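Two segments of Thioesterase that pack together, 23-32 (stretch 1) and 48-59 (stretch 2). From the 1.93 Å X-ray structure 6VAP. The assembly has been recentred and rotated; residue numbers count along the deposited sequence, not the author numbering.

Stretch 1 23-32: TAPQLICLPH
Stretch 2, residues 48-59: APRCDVLAVQYP

How do the two backbones run? Residues 26-30 and 52-56 are extended neighbouring strands, parallel, their axes 18° apart and 4.7 Å at closest approach. Gln26 sits beside Asp52, Leu27 beside Val53, Ile28 beside Leu54 and Cys29 beside Ala55, with paired CA atoms 4.6 to 4.8 Å apart.

What stitches them together? Hydrogen bonds alternate in direction: Asp52 N to Pro25 O (2.8 Å), Leu27 N to Asp52 O (2.9 Å), Leu54 N to Leu27 O (2.7 Å), Cys29 N to Leu54 O (2.7 Å) and Val56 N to Cys29 O (3.1 Å). Pro25, lacking an amide hydrogen, still serves as acceptor.

How do the side chains fill the two faces? On one, Ile28 (m, t) brings CG1 to 4.5 Å from CD1 of Leu54 (m, t), and its CG2 lies 4.0 Å from Val56 CG2. Gln26 (m, t) and Asp52 (t) share this face; a weak hydrogen bond runs from Gln26 NE2 to Asp52 OD2 (3.5 Å), and one water bridges the same two atoms. On the other, Cys29 SG (m) rests 4.0 Å from Val53 CG1, and Leu27 (t, p) sets its CB 3.7 Å from Cys51 SG. Small Ala55 adds little covered surface here.

What closes the ends? At the start, Ala24 points its CB toward the other stretch, 3.4 Å from Arg50 O, a short methyl suited to this close backbone approach. At the far end Leu30 (m, m) points sideways at CB, yet its CD1 reaches Val56 CG2 (t rotamer) at 3.6 Å. Pro31 lays CG 3.3 Å from Val56 O, while buried Tyr58 (chi1 m, chi2 -48°) reaches across and donates from OH to Pro31 O at 2.6 Å. Its CZ lies 3.6 Å from Pro31 CD, packing the compact proline ring against the phenol's tip.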

# COMPACT_ATOMS: atom_id res chain seq x y z
N THR A 23 -18.28 10.63 11.00
CA THR A 23 -18.66 10.66 9.60
C THR A 23 -17.49 10.45 8.65
O THR A 23 -17.72 10.34 7.43
CB THR A 23 -19.32 12.00 9.27
OG1 THR A 23 -18.61 13.06 9.93
CG2 THR A 23 -20.77 12.01 9.72
N ALA A 24 -16.26 10.37 9.16
CA ALA A 24 -15.10 10.46 8.30
C ALA A 24 -15.00 9.23 7.40
O ALA A 24 -15.16 8.09 7.87
CB ALA A 24 -13.82 10.61 9.14
N PRO A 25 -14.68 9.40 6.13
CA PRO A 25 -14.31 8.23 5.33
C PRO A 25 -13.02 7.65 5.85
O PRO A 25 -12.21 8.36 6.45
CB PRO A 25 -14.11 8.80 3.92
CG PRO A 25 -14.73 10.17 3.96
CD PRO A 25 -14.61 10.65 5.36
N GLN A 26 -12.82 6.35 5.57
CA GLN A 26 -11.65 5.60 6.04
C GLN A 26 -10.62 5.46 4.92
O GLN A 26 -10.96 5.24 3.76
CB GLN A 26 -12.03 4.21 6.54
CG GLN A 26 -12.60 4.19 7.95
CD GLN A 26 -12.76 2.78 8.48
OE1 GLN A 26 -12.70 1.81 7.72
NE2 GLN A 26 -12.95 2.65 9.78
N LEU A 27 -9.35 5.61 5.28
CA LEU A 27 -8.25 5.41 4.35
C LEU A 27 -7.29 4.39 4.98
O LEU A 27 -6.72 4.63 6.06
CB LEU A 27 -7.52 6.72 4.05
CG LEU A 27 -6.23 6.51 3.24
CD1 LEU A 27 -6.55 6.13 1.83
CD2 LEU A 27 -5.33 7.72 3.27
N ILE A 28 -7.16 3.24 4.34
CA ILE A 28 -6.28 2.19 4.82
C ILE A 28 -5.01 2.29 4.01
O ILE A 28 -5.06 2.21 2.79
CB ILE A 28 -6.92 0.80 4.64
CG1 ILE A 28 -8.29 0.77 5.36
CG2 ILE A 28 -6.00 -0.29 5.21
CD1 ILE A 28 -9.20 -0.28 4.79
N CYS A 29 -3.87 2.45 4.68
CA CYS A 29 -2.58 2.73 4.04
C CYS A 29 -1.62 1.57 4.25
O CYS A 29 -1.36 1.18 5.39
CB CYS A 29 -1.98 4.01 4.65
SG CYS A 29 -3.03 5.44 4.32
N LEU A 30 -1.06 1.07 3.15
CA LEU A 30 -0.21 -0.09 3.13
C LEU A 30 1.21 0.37 2.83
O LEU A 30 1.47 0.91 1.75
CB LEU A 30 -0.68 -1.09 2.07
CG LEU A 30 -2.00 -1.85 2.32
CD1 LEU A 30 -2.11 -2.41 3.70
CD2 LEU A 30 -3.21 -0.88 2.05
N PRO A 31 2.14 0.19 3.75
CA PRO A 31 3.51 0.61 3.48
C PRO A 31 4.20 -0.25 2.44
O PRO A 31 3.83 -1.40 2.19
CB PRO A 31 4.19 0.44 4.83
CG PRO A 31 3.11 0.46 5.81
CD PRO A 31 1.94 -0.17 5.15
N HIS A 32 5.27 0.33 1.87
CA HIS A 32 6.16 -0.38 0.95
C HIS A 32 7.01 -1.43 1.68
O HIS A 32 6.99 -1.52 2.91
CB HIS A 32 7.12 0.60 0.27
CG HIS A 32 7.79 1.53 1.23
ND1 HIS A 32 7.13 2.56 1.88
CD2 HIS A 32 9.05 1.52 1.72
CE1 HIS A 32 7.98 3.19 2.67
NE2 HIS A 32 9.14 2.55 2.62
N ALA A 48 -6.79 13.88 8.89
CA ALA A 48 -7.66 13.79 10.05
C ALA A 48 -7.98 15.20 10.54
O ALA A 48 -7.21 16.12 10.28
CB ALA A 48 -6.99 13.00 11.17
N PRO A 49 -9.12 15.41 11.22
CA PRO A 49 -10.11 14.39 11.58
C PRO A 49 -11.13 14.13 10.48
O PRO A 49 -12.05 13.33 10.67
CB PRO A 49 -10.80 14.99 12.82
CG PRO A 49 -10.72 16.48 12.58
CD PRO A 49 -9.47 16.74 11.77
N ARG A 50 -10.97 14.81 9.34
CA ARG A 50 -11.93 14.66 8.26
C ARG A 50 -11.82 13.30 7.59
O ARG A 50 -12.74 12.87 6.89
CB ARG A 50 -11.76 15.76 7.23
CG ARG A 50 -12.13 17.16 7.76
CD ARG A 50 -11.57 18.30 6.91
NE ARG A 50 -10.18 18.06 6.49
CZ ARG A 50 -9.13 18.07 7.30
NH1 ARG A 50 -9.29 18.32 8.60
NH2 ARG A 50 -7.92 17.83 6.82
N CYS A 51 -10.73 12.59 7.83
CA CYS A 51 -10.54 11.25 7.29
C CYS A 51 -9.93 10.36 8.37
O CYS A 51 -9.04 10.80 9.10
CB CYS A 51 -9.64 11.26 6.05
SG CYS A 51 -9.33 9.62 5.35
N ASP A 52 -10.45 9.14 8.48
CA ASP A 52 -9.92 8.16 9.44
C ASP A 52 -8.79 7.41 8.76
O ASP A 52 -9.02 6.46 8.01
CB ASP A 52 -11.03 7.22 9.91
CG ASP A 52 -10.55 6.25 10.97
OD1 ASP A 52 -9.40 6.42 11.44
OD2 ASP A 52 -11.33 5.33 11.32
N VAL A 53 -7.56 7.82 9.01
CA VAL A 53 -6.39 7.23 8.37
C VAL A 53 -5.93 6.04 9.20
O VAL A 53 -5.61 6.19 10.38
CB VAL A 53 -5.26 8.25 8.22
CG1 VAL A 53 -4.04 7.58 7.58
CG2 VAL A 53 -5.73 9.46 7.38
N LEU A 54 -5.86 4.87 8.58
CA LEU A 54 -5.46 3.65 9.25
C LEU A 54 -4.19 3.16 8.57
O LEU A 54 -4.18 2.91 7.36
CB LEU A 54 -6.55 2.58 9.17
CG LEU A 54 -7.88 2.98 9.80
CD1 LEU A 54 -8.87 1.81 9.67
CD2 LEU A 54 -7.70 3.34 11.27
N ALA A 55 -3.12 3.01 9.35
CA ALA A 55 -1.83 2.63 8.81
C ALA A 55 -1.50 1.22 9.28
O ALA A 55 -1.65 0.90 10.47
CB ALA A 55 -0.76 3.64 9.22
N VAL A 56 -1.08 0.38 8.36
CA VAL A 56 -0.87 -1.03 8.67
C VAL A 56 0.58 -1.25 9.08
O VAL A 56 1.51 -0.81 8.40
CB VAL A 56 -1.27 -1.91 7.48
CG1 VAL A 56 -1.06 -3.37 7.76
CG2 VAL A 56 -2.75 -1.64 7.12
N GLN A 57 0.76 -1.97 10.16
CA GLN A 57 2.07 -2.40 10.64
C GLN A 57 2.22 -3.88 10.36
O GLN A 57 1.59 -4.70 11.01
CB GLN A 57 2.19 -2.12 12.14
CG GLN A 57 3.54 -2.47 12.74
CD GLN A 57 4.54 -1.33 12.62
OE1 GLN A 57 4.78 -0.84 11.55
NE2 GLN A 57 5.14 -0.94 13.73
N TYR A 58 3.11 -4.24 9.45
CA TYR A 58 3.34 -5.65 9.17
C TYR A 58 4.19 -6.28 10.27
O TYR A 58 4.96 -5.60 10.95
CB TYR A 58 4.05 -5.83 7.84
CG TYR A 58 3.50 -5.04 6.68
CD1 TYR A 58 2.14 -5.02 6.41
CD2 TYR A 58 4.34 -4.31 5.84
CE1 TYR A 58 1.64 -4.31 5.33
CE2 TYR A 58 3.87 -3.65 4.77
CZ TYR A 58 2.51 -3.63 4.51
OH TYR A 58 2.07 -2.90 3.40
N PRO A 59 4.05 -7.59 10.49
CA PRO A 59 4.92 -8.27 11.46
C PRO A 59 6.39 -8.08 11.11
O PRO A 59 6.77 -7.98 9.94
CB PRO A 59 4.52 -9.74 11.33
CG PRO A 59 3.11 -9.71 10.76
CD PRO A 59 3.09 -8.49 9.85
O HOH W 1 -13.78 5.15 11.49